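Local coordinates for probable glutamine-binding lipoprotein GlnH (GLNBP) (Mycobacterium tuberculosis, PDB 6H20) that binds aspartate, glutamate and asparagine as an extracytoplasmic solute-binding lipoprotein and regulates protein kinase G activity to control glutamate metabolism, at residues Q13-D19 with R174-A180; K162-R168 with P183-V189; D26-R32 with P283-D287. All coordinates share one frame; numbering follows the deposited sequence.

Interaction 1 (Q13-D19 with R174-A180); sequences QPPLPPD and RRIREIA
Two folds, at chi2 (-88°) and chi3 (-73°), bend the side chain of Arg-177 back so that its guanidinium slides between Gln-13 and Leu-16, while a single bend in Arg-174 at chi2 brings its guanidinium face-on to Leu-16 CD1, with its edge toward Pro-17 O. Both faces of the Arg-177 guanidinium are covered: Leu-16 CG lies 3.5 Å from Arg-177 NH2 on one side, and Gln-13 stacks on the other, its amide plane turned 30° from the guanidinium. The close pair there, Gln-13 NE2 and Arg-177 NE, is two donors, so this is a stack without a hydrogen bond. In its own plane the group gives a nearly straight bond from Arg-177 NH1 to Pro-14 O at 2.9 Å, and Arg-177 NH1 also donates to a water that bonds in turn to Gln-13 O. Faces and edge together fix the rotation of the group.

The backbone adds Leu-16 N to Arg-177 O at 2.8 Å. Leu-16, flanked by Pro-14 and Pro-15 before it and Pro-17 and Pro-18 after it, is the residue among these five with a backbone N-H to give. Further along, Leu-16 CD1 is 3.8 Å from Arg-174 NE. Arg-174 NH1 reaches Pro-17 O at 3.2 Å, and Arg-174 NH2 is held by a salt bridge to Glu-178 OE2 at 2.9 Å, which positions the group from within its own segment. At the other end, Pro-15 CG packs on Ala-180 CB at 3.5 Å.

With the Arg-174 side chain about 5 Å from that of the ligand-binding Thr-171, the arrangement is a polyproline II-like segment laid across the end of helix 171-176 and the type I turn after it, gripped by two arginines and the Arg-177 carbonyl.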
loop_
_atom_site.group_PDB
_atom_site.type_symbol
_atom_site.label_atom_id
_atom_site.label_comp_id
_atom_site.label_asym_id
_atom_site.label_seq_id
_atom_site.Cartn_x
_atom_site.Cartn_y
_atom_site.Cartn_z
ATOM N N GLN A 13 -10.668 15.391 -18.005
ATOM C CA GLN A 13 -11.124 16.326 -16.996
ATOM C C GLN A 13 -10.048 17.377 -16.794
ATOM O O GLN A 13 -8.862 17.109 -17.018
ATOM C CB GLN A 13 -11.405 15.596 -15.672
ATOM C CG GLN A 13 -12.579 14.629 -15.754
ATOM C CD GLN A 13 -12.796 13.842 -14.477
ATOM O OE1 GLN A 13 -13.651 14.187 -13.658
ATOM N NE2 GLN A 13 -12.030 12.772 -14.301
ATOM N N PRO A 14 -10.432 18.589 -16.397
ATOM C CA PRO A 14 -9.429 19.607 -16.141
ATOM C C PRO A 14 -8.566 19.195 -14.971
ATOM O O PRO A 14 -9.010 18.439 -14.085
ATOM C CB PRO A 14 -10.269 20.848 -15.809
ATOM C CG PRO A 14 -11.517 20.296 -15.238
ATOM C CD PRO A 14 -11.784 19.042 -16.029
ATOM N N PRO A 15 -7.315 19.641 -14.932
ATOM C CA PRO A 15 -6.435 19.265 -13.822
ATOM C C PRO A 15 -7.013 19.718 -12.491
ATOM O O PRO A 15 -7.626 20.786 -12.384
ATOM C CB PRO A 15 -5.130 19.998 -14.145
ATOM C CG PRO A 15 -5.160 20.167 -15.642
ATOM C CD PRO A 15 -6.603 20.393 -15.979
ATOM N N LEU A 16 -6.843 18.878 -11.482
ATOM C CA LEU A 16 -7.213 19.278 -10.137
ATOM C C LEU A 16 -6.082 20.102 -9.531
ATOM O O LEU A 16 -4.906 19.845 -9.794
ATOM C CB LEU A 16 -7.444 18.046 -9.271
ATOM C CG LEU A 16 -8.658 17.174 -9.591
ATOM C CD1 LEU A 16 -8.628 15.891 -8.767
ATOM C CD2 LEU A 16 -9.943 17.946 -9.348
ATOM N N PRO A 17 -6.406 21.104 -8.714
ATOM C CA PRO A 17 -5.348 21.858 -8.058
ATOM C C PRO A 17 -4.695 21.009 -6.981
ATOM O O PRO A 17 -5.346 20.135 -6.385
ATOM C CB PRO A 17 -6.093 23.059 -7.445
ATOM C CG PRO A 17 -7.543 22.685 -7.422
ATOM C CD PRO A 17 -7.742 21.408 -8.175
ATOM N N PRO A 18 -3.407 21.210 -6.722
ATOM C CA PRO A 18 -2.807 20.572 -5.544
ATOM C C PRO A 18 -3.423 21.183 -4.296
ATOM O O PRO A 18 -3.478 22.406 -4.151
ATOM C CB PRO A 18 -1.313 20.904 -5.665
ATOM C CG PRO A 18 -1.165 21.803 -6.861
ATOM C CD PRO A 18 -2.519 22.202 -7.345
ATOM N N ASP A 19 -3.924 20.326 -3.415
ATOM C CA ASP A 19 -4.685 20.763 -2.253
ATOM C C ASP A 19 -3.751 20.885 -1.055
ATOM O O ASP A 19 -3.162 19.891 -0.618
ATOM C CB ASP A 19 -5.822 19.789 -1.952
ATOM C CG ASP A 19 -6.697 20.259 -0.813
ATOM O OD1 ASP A 19 -7.316 21.336 -0.943
ATOM O OD2 ASP A 19 -6.763 19.552 0.213
ATOM N N ARG A 174 -5.210 10.254 -7.856
ATOM C CA ARG A 174 -5.419 11.639 -7.453
ATOM C C ARG A 174 -4.236 12.526 -7.839
ATOM O O ARG A 174 -4.427 13.662 -8.290
ATOM C CB ARG A 174 -5.698 11.703 -5.949
ATOM C CG ARG A 174 -5.828 13.113 -5.396
ATOM C CD ARG A 174 -7.050 13.840 -5.944
ATOM N NE ARG A 174 -7.169 15.188 -5.382
ATOM C CZ ARG A 174 -6.396 16.213 -5.732
ATOM N NH1 ARG A 174 -6.567 17.402 -5.169
ATOM N NH2 ARG A 174 -5.451 16.052 -6.648
ATOM N N ARG A 175 -3.011 12.009 -7.719
ATOM C CA ARG A 175 -1.837 12.812 -8.060
ATOM C C ARG A 175 -1.709 13.017 -9.571
ATOM O O ARG A 175 -1.345 14.107 -10.028
ATOM C CB ARG A 175 -0.583 12.148 -7.490
ATOM C CG ARG A 175 0.735 12.810 -7.899
ATOM C CD ARG A 175 0.795 14.253 -7.420
ATOM N NE ARG A 175 2.031 14.928 -7.818
ATOM C CZ ARG A 175 2.209 15.552 -8.979
ATOM N NH1 ARG A 175 1.236 15.581 -9.884
ATOM N NH2 ARG A 175 3.367 16.144 -9.241
ATOM N N ILE A 176 -1.990 11.982 -10.364
ATOM C CA ILE A 176 -1.968 12.132 -11.820
ATOM C C ILE A 176 -3.033 13.119 -12.291
ATOM O O ILE A 176 -2.863 13.793 -13.319
ATOM C CB ILE A 176 -2.118 10.748 -12.485
ATOM C CG1 ILE A 176 -0.920 9.875 -12.126
ATOM C CG2 ILE A 176 -2.272 10.877 -14.000
ATOM C CD1 ILE A 176 0.396 10.493 -12.425
ATOM N N ARG A 177 -4.149 13.224 -11.561
ATOM C CA ARG A 177 -5.194 14.180 -11.926
ATOM C C ARG A 177 -4.771 15.631 -11.722
ATOM O O ARG A 177 -5.507 16.536 -12.131
ATOM C CB ARG A 177 -6.476 13.884 -11.143
ATOM C CG ARG A 177 -7.208 12.635 -11.607
ATOM C CD ARG A 177 -8.186 12.950 -12.744
ATOM N NE ARG A 177 -9.351 13.676 -12.242
ATOM C CZ ARG A 177 -9.579 14.965 -12.469
ATOM N NH1 ARG A 177 -8.730 15.668 -13.203
ATOM N NH2 ARG A 177 -10.654 15.553 -11.957
ATOM N N GLU A 178 -3.620 15.882 -11.096
ATOM C CA GLU A 178 -3.099 17.233 -10.951
ATOM C C GLU A 178 -2.279 17.684 -12.144
ATOM O O GLU A 178 -2.021 18.884 -12.277
ATOM C CB GLU A 178 -2.241 17.354 -9.690
ATOM C CG GLU A 178 -3.021 17.149 -8.417
ATOM C CD GLU A 178 -2.133 17.081 -7.188
ATOM O OE1 GLU A 178 -0.923 17.379 -7.296
ATOM O OE2 GLU A 178 -2.656 16.726 -6.113
ATOM N N ILE A 179 -1.875 16.763 -13.016
ATOM C CA ILE A 179 -0.919 17.106 -14.060
ATOM C C ILE A 179 -1.600 17.954 -15.123
ATOM O O ILE A 179 -2.711 17.643 -15.576
ATOM C CB ILE A 179 -0.290 15.834 -14.644
ATOM C CG1 ILE A 179 0.546 15.139 -13.575
ATOM C CG2 ILE A 179 0.580 16.166 -15.840
ATOM C CD1 ILE A 179 0.989 13.730 -13.976
ATOM N N ALA A 180 -0.924 19.026 -15.536
ATOM C CA ALA A 180 -1.459 19.976 -16.505
ATOM C C ALA A 180 -0.409 20.201 -17.585
ATOM O O ALA A 180 0.739 20.569 -17.263
ATOM C CB ALA A 180 -1.805 21.296 -15.812
HETATM O O HOH W 1 -6.961 15.429 -15.320
#

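Interaction 2 (K162-R168 with P183-V189); sequences KRVCVAR and PVIVSVV
Six backbone hydrogen bonds join 162-168 to 183-189 in parallel, running back and forth from Val-184 N to Lys-162 O at one end to Arg-168 N to Val-188 O at the other. The bond from Val-186 N to Val-164 O, 2.9 Å long, is almost straight (175°), and the two short strand axes lie 4.6 Å apart at 32°.

On one face, Val-164 CG2 meets Pro-183 CB at 3.6 Å and Val-166 CG2 meets Ile-185 CG2 at 3.9 Å. On the other, Cys-165 SG rests 3.8 Å from Val-188 CG2. Arg-168, bent at chi3 (-70°), closes the C-terminal end: Arg-168 NH1 donates to Ser-187 OG at 2.9 Å in the guanidinium plane, and one face of the group lies over the peptide from Val-188 to Val-189.

Farther out, Arg-168 NH2 bonds to Gly-6 O, Arg-163 NH2 forms a salt bridge with Asp-204 OD1, and the disulfide from Cys-165 to Cys-194 ties the strand to helix 191-199. Ile-176 of the connecting helix covers Val-166, Pro-183 and Ile-185. The arrangement is a beta-alpha-beta crossover of the periplasmic-binding-protein fold, with Ala-167 packed on the ligand-binding Trp-191.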
loop_
_atom_site.group_PDB
_atom_site.type_symbol
_atom_site.label_atom_id
_atom_site.label_comp_id
_atom_site.label_asym_id
_atom_site.label_seq_id
_atom_site.Cartn_x
_atom_site.Cartn_y
_atom_site.Cartn_z
ATOM N N LYS A 162 0.288 11.711 -22.724
ATOM C CA LYS A 162 0.664 10.309 -22.852
ATOM C C LYS A 162 -0.280 9.434 -22.032
ATOM O O LYS A 162 -0.986 9.908 -21.136
ATOM C CB LYS A 162 2.115 10.098 -22.398
ATOM C CG LYS A 162 3.122 10.965 -23.160
ATOM C CD LYS A 162 3.567 10.316 -24.454
ATOM C CE LYS A 162 4.766 11.052 -25.061
ATOM N NZ LYS A 162 5.687 11.590 -24.008
ATOM N N ARG A 163 -0.295 8.143 -22.355
ATOM C CA ARG A 163 -1.204 7.194 -21.711
ATOM C C ARG A 163 -0.555 6.697 -20.422
ATOM O O ARG A 163 0.450 5.988 -20.459
ATOM C CB ARG A 163 -1.526 6.032 -22.652
ATOM C CG ARG A 163 -2.312 6.438 -23.893
ATOM C CD ARG A 163 -2.253 5.350 -24.953
ATOM N NE ARG A 163 -0.877 5.008 -25.289
ATOM C CZ ARG A 163 -0.519 3.929 -25.980
ATOM N NH1 ARG A 163 -1.446 3.078 -26.410
ATOM N NH2 ARG A 163 0.764 3.700 -26.238
ATOM N N VAL A 164 -1.137 7.059 -19.282
ATOM C CA VAL A 164 -0.588 6.731 -17.971
ATOM C C VAL A 164 -1.592 5.860 -17.234
ATOM O O VAL A 164 -2.762 6.239 -17.098
ATOM C CB VAL A 164 -0.294 8.010 -17.172
ATOM C CG1 VAL A 164 0.227 7.673 -15.791
ATOM C CG2 VAL A 164 0.694 8.887 -17.928
ATOM N N CYS A 165 -1.128 4.715 -16.740
ATOM C CA CYS A 165 -1.977 3.750 -16.050
ATOM C C CYS A 165 -1.926 3.944 -14.541
ATOM O O CYS A 165 -0.845 4.107 -13.955
ATOM C CB CYS A 165 -1.519 2.334 -16.397
ATOM S SG CYS A 165 -2.620 1.016 -15.800
ATOM N N VAL A 166 -3.109 3.876 -13.913
ATOM C CA VAL A 166 -3.253 3.902 -12.458
ATOM C C VAL A 166 -4.356 2.934 -12.065
ATOM O O VAL A 166 -5.319 2.729 -12.807
ATOM C CB VAL A 166 -3.580 5.305 -11.893
ATOM C CG1 VAL A 166 -2.369 6.220 -12.005
ATOM C CG2 VAL A 166 -4.795 5.873 -12.593
ATOM N N ALA A 167 -4.235 2.360 -10.876
ATOM C CA ALA A 167 -5.327 1.547 -10.356
ATOM C C ALA A 167 -6.404 2.440 -9.757
ATOM O O ALA A 167 -6.110 3.472 -9.144
ATOM C CB ALA A 167 -4.820 0.567 -9.299
ATOM N N ARG A 168 -7.659 2.041 -9.938
ATOM C CA ARG A 168 -8.754 2.806 -9.372
ATOM C C ARG A 168 -8.696 2.739 -7.847
ATOM O O ARG A 168 -8.231 1.755 -7.262
ATOM C CB ARG A 168 -10.089 2.278 -9.911
ATOM C CG ARG A 168 -10.338 2.712 -11.355
ATOM C CD ARG A 168 -11.729 2.346 -11.862
ATOM N NE ARG A 168 -11.906 0.907 -12.047
ATOM C CZ ARG A 168 -11.457 0.214 -13.090
ATOM N NH1 ARG A 168 -10.770 0.814 -14.058
ATOM N NH2 ARG A 168 -11.691 -1.096 -13.163
ATOM N N PRO A 183 -2.371 13.860 -18.647
ATOM C CA PRO A 183 -2.168 12.641 -19.424
ATOM C C PRO A 183 -3.514 12.114 -19.888
ATOM O O PRO A 183 -4.578 12.542 -19.430
ATOM C CB PRO A 183 -1.554 11.669 -18.408
ATOM C CG PRO A 183 -1.328 12.456 -17.158
ATOM C CD PRO A 183 -2.239 13.621 -17.204
ATOM N N VAL A 184 -3.456 11.164 -20.814
ATOM C CA VAL A 184 -4.582 10.265 -21.038
ATOM C C VAL A 184 -4.547 9.245 -19.907
ATOM O O VAL A 184 -3.581 8.487 -19.777
ATOM C CB VAL A 184 -4.459 9.572 -22.401
ATOM C CG1 VAL A 184 -5.517 8.490 -22.533
ATOM C CG2 VAL A 184 -4.559 10.593 -23.526
ATOM N N ILE A 185 -5.572 9.234 -19.066
ATOM C CA ILE A 185 -5.539 8.411 -17.862
ATOM C C ILE A 185 -6.270 7.107 -18.127
ATOM O O ILE A 185 -7.460 7.112 -18.472
ATOM C CB ILE A 185 -6.115 9.145 -16.646
ATOM C CG1 ILE A 185 -5.365 10.473 -16.423
ATOM C CG2 ILE A 185 -6.015 8.248 -15.406
ATOM C CD1 ILE A 185 -5.920 11.313 -15.258
ATOM N N VAL A 186 -5.552 5.999 -17.981
ATOM C CA VAL A 186 -6.082 4.653 -18.157
ATOM C C VAL A 186 -6.118 4.013 -16.779
ATOM O O VAL A 186 -5.082 3.909 -16.109
ATOM C CB VAL A 186 -5.201 3.838 -19.117
ATOM C CG1 VAL A 186 -5.742 2.414 -19.262
ATOM C CG2 VAL A 186 -5.099 4.535 -20.469
ATOM N N SER A 187 -7.301 3.610 -16.327
ATOM C CA SER A 187 -7.417 3.035 -14.996
ATOM C C SER A 187 -7.722 1.543 -15.075
ATOM O O SER A 187 -8.331 1.067 -16.040
ATOM C CB SER A 187 -8.430 3.786 -14.123
ATOM O OG SER A 187 -9.778 3.534 -14.501
ATOM N N VAL A 188 -7.270 0.811 -14.058
ATOM C CA VAL A 188 -7.386 -0.645 -13.986
ATOM C C VAL A 188 -7.744 -1.049 -12.559
ATOM O O VAL A 188 -7.781 -0.225 -11.646
ATOM C CB VAL A 188 -6.090 -1.353 -14.427
ATOM C CG1 VAL A 188 -5.799 -1.074 -15.910
ATOM C CG2 VAL A 188 -4.936 -0.925 -13.529
ATOM N N VAL A 189 -7.986 -2.348 -12.363
ATOM C CA VAL A 189 -8.305 -2.850 -11.027
ATOM C C VAL A 189 -7.066 -2.881 -10.140
ATOM O O VAL A 189 -7.106 -2.449 -8.980
ATOM C CB VAL A 189 -8.966 -4.237 -11.108
ATOM C CG1 VAL A 189 -9.185 -4.789 -9.696
ATOM C CG2 VAL A 189 -10.273 -4.150 -11.852
HETATM O O HOH W 2 -8.866 -0.836 -7.564
#

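Interaction 3 (D26-R32 with P283-D287); sequences DPTASLR and PRYVD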
loop_
_atom_site.group_PDB
_atom_site.type_symbol
_atom_site.label_atom_id
_atom_site.label_comp_id
_atom_site.label_asym_id
_atom_site.label_seq_id
_atom_site.Cartn_x
_atom_site.Cartn_y
_atom_site.Cartn_z
ATOM N N ASP A 26 -2.613 16.183 10.281
ATOM C CA ASP A 26 -1.410 15.463 10.703
ATOM C C ASP A 26 -1.682 13.965 10.629
ATOM O O ASP A 26 -1.754 13.285 11.663
ATOM C CB ASP A 26 -0.997 15.869 12.120
ATOM C CG ASP A 26 0.350 15.301 12.524
ATOM O OD1 ASP A 26 1.072 14.774 11.653
ATOM O OD2 ASP A 26 0.682 15.375 13.725
ATOM N N PRO A 27 -1.817 13.412 9.422
ATOM C CA PRO A 27 -2.450 12.094 9.298
ATOM C C PRO A 27 -1.662 10.958 9.916
ATOM O O PRO A 27 -2.279 9.982 10.363
ATOM C CB PRO A 27 -2.613 11.924 7.779
ATOM C CG PRO A 27 -1.509 12.755 7.207
ATOM C CD PRO A 27 -1.374 13.941 8.119
ATOM N N THR A 28 -0.327 11.040 9.972
ATOM C CA THR A 28 0.447 9.865 10.362
ATOM C C THR A 28 0.529 9.645 11.869
ATOM O O THR A 28 1.051 8.607 12.284
ATOM C CB THR A 28 1.860 9.910 9.783
ATOM O OG1 THR A 28 2.559 11.042 10.310
ATOM C CG2 THR A 28 1.820 9.989 8.251
ATOM N N ALA A 29 0.043 10.573 12.692
ATOM C CA ALA A 29 0.047 10.362 14.133
ATOM C C ALA A 29 -1.065 9.396 14.525
ATOM O O ALA A 29 -2.209 9.529 14.075
ATOM C CB ALA A 29 -0.157 11.692 14.853
ATOM N N SER A 30 -0.728 8.422 15.374
ATOM C CA SER A 30 -1.664 7.359 15.729
ATOM C C SER A 30 -1.709 7.179 17.248
ATOM O O SER A 30 -1.199 8.028 17.981
ATOM C CB SER A 30 -1.275 6.066 14.994
ATOM O OG SER A 30 -2.208 5.013 15.185
ATOM N N LEU A 31 -2.296 6.083 17.731
ATOM C CA LEU A 31 -2.557 5.923 19.162
ATOM C C LEU A 31 -1.453 5.133 19.856
ATOM O O LEU A 31 -1.003 4.097 19.361
ATOM C CB LEU A 31 -3.889 5.204 19.362
ATOM C CG LEU A 31 -5.116 5.984 18.900
ATOM C CD1 LEU A 31 -6.365 5.139 19.075
ATOM C CD2 LEU A 31 -5.229 7.295 19.669
ATOM N N ARG A 32 -1.065 5.596 21.035
ATOM C CA ARG A 32 0.010 4.955 21.769
ATOM C C ARG A 32 -0.369 3.513 22.109
ATOM O O ARG A 32 -1.528 3.230 22.425
ATOM C CB ARG A 32 0.236 5.754 23.053
ATOM C CG ARG A 32 1.437 5.361 23.847
ATOM C CD ARG A 32 1.658 6.397 24.960
ATOM N NE ARG A 32 2.018 7.700 24.408
ATOM C CZ ARG A 32 3.254 8.037 24.046
ATOM N NH1 ARG A 32 4.247 7.168 24.184
ATOM N NH2 ARG A 32 3.498 9.240 23.548
ATOM N N PRO A 283 7.689 6.191 14.498
ATOM C CA PRO A 283 6.260 6.340 14.793
ATOM C C PRO A 283 5.965 7.691 15.417
ATOM O O PRO A 283 6.784 8.264 16.144
ATOM C CB PRO A 283 5.989 5.211 15.793
ATOM C CG PRO A 283 7.317 5.014 16.487
ATOM C CD PRO A 283 8.342 5.217 15.389
ATOM N N ARG A 284 4.777 8.202 15.118
ATOM C CA ARG A 284 4.275 9.439 15.695
ATOM C C ARG A 284 2.964 9.136 16.409
ATOM O O ARG A 284 2.108 8.428 15.864
ATOM C CB ARG A 284 4.061 10.482 14.597
ATOM C CG ARG A 284 3.433 11.771 15.075
ATOM C CD ARG A 284 3.019 12.657 13.909
ATOM N NE ARG A 284 3.811 13.880 13.829
ATOM C CZ ARG A 284 3.515 15.002 14.478
ATOM N NH1 ARG A 284 2.446 15.059 15.263
ATOM N NH2 ARG A 284 4.290 16.070 14.346
ATOM N N TYR A 285 2.806 9.669 17.622
ATOM C CA TYR A 285 1.636 9.402 18.450
ATOM C C TYR A 285 0.898 10.693 18.782
ATOM O O TYR A 285 1.523 11.709 19.095
ATOM C CB TYR A 285 2.052 8.695 19.751
ATOM C CG TYR A 285 2.653 7.331 19.500
ATOM C CD1 TYR A 285 1.878 6.309 18.963
ATOM C CD2 TYR A 285 3.993 7.070 19.777
ATOM C CE1 TYR A 285 2.424 5.057 18.709
ATOM C CE2 TYR A 285 4.550 5.816 19.535
ATOM C CZ TYR A 285 3.754 4.816 18.999
ATOM O OH TYR A 285 4.286 3.571 18.753
ATOM N N VAL A 286 -0.439 10.636 18.734
ATOM C CA VAL A 286 -1.266 11.780 19.123
ATOM C C VAL A 286 -1.294 11.940 20.630
ATOM O O VAL A 286 -1.514 13.047 21.139
ATOM C CB VAL A 286 -2.702 11.629 18.589
ATOM C CG1 VAL A 286 -2.704 11.440 17.106
ATOM C CG2 VAL A 286 -3.401 10.457 19.253
ATOM N N ASP A 287 -1.115 10.848 21.362
ATOM C CA ASP A 287 -1.295 10.833 22.800
ATOM C C ASP A 287 -0.063 10.265 23.479
ATOM O O ASP A 287 1.050 10.408 22.968
ATOM C CB ASP A 287 -2.535 10.017 23.176
ATOM C CG ASP A 287 -2.450 8.567 22.734
ATOM O OD1 ASP A 287 -1.658 8.254 21.819
ATOM O OD2 ASP A 287 -3.197 7.744 23.305
ATOM O OXT ASP A 287 -0.163 9.671 24.553
HETATM O O HOH W 3 3.373 7.179 12.536
#
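The backbones run side by side in a short, weakly bonded parallel pairing, in which Ser-30 N gives a hydrogen bond to Arg-284 O at 2.9 Å and Ser-30 O receives Val-286 N at 2.8 Å.

Beyond it, Arg-32 and the C-terminal Asp-287 grip each other. Arg-32 NE forms a salt bridge to Asp-287 OXT at 2.9 Å, and Arg-32 NH2 bonds to Asp-287 O at 2.8 Å on a lone pair, so the guanidinium meets the terminal carboxylate side-on through two nitrogens. Asp-287 OD1 uses its syn lone pair for Arg-32 N, 2.8 Å away; chi1 of 61° sets the side-chain CG of Asp-287 between its backbone N and carbonyl carbon. Tyr-285 CB lies over one face of the Arg-32 guanidinium. Ala-29 CB is pressed against Val-286 CG1 at 3.4 Å, tighter than usual, and Leu-31 CD2 touches Val-286 CG2 at 3.7 Å. Asp-26 stands over the Arg-284 guanidinium, but their modelled separation is doubtful.

Helix 244-259 backs the pairing: Arg-248 forms a salt bridge with Asp-287 OD2, Glu-255 bonds to Tyr-285 OH, and Asn-251 reaches both Ser-30 OG and Leu-31 O. Ser-30 OG also bonds to Phe-134 O of strand 132-134, and Ser-30 touches Arg-129 of helix 126-129.

Interaction 2 is the buried contact, a run of regular sheet bonds between mostly apolar faces; interactions 1 and 3 lie at the surface and lean on arginines that bind backbone carbonyls or the chain terminus. Segment 174-180 includes the end of the helix that connects the two strands of interaction 2, and interactions 1 and 2 touch: Ile-176 CG2 lies 3.7 Å from Pro-183 CG, and Arg-177 CD packs 3.8 Å from Ile-185 CD1, so Arg-177 lies between segment 13-19 and strand 184-188. Interaction 3 stands apart, its centre about 33 Å from that of interaction 2, across the chain's centre. By bringing the C-terminus to 26-32, it closes a loop in which interaction 2 is nested.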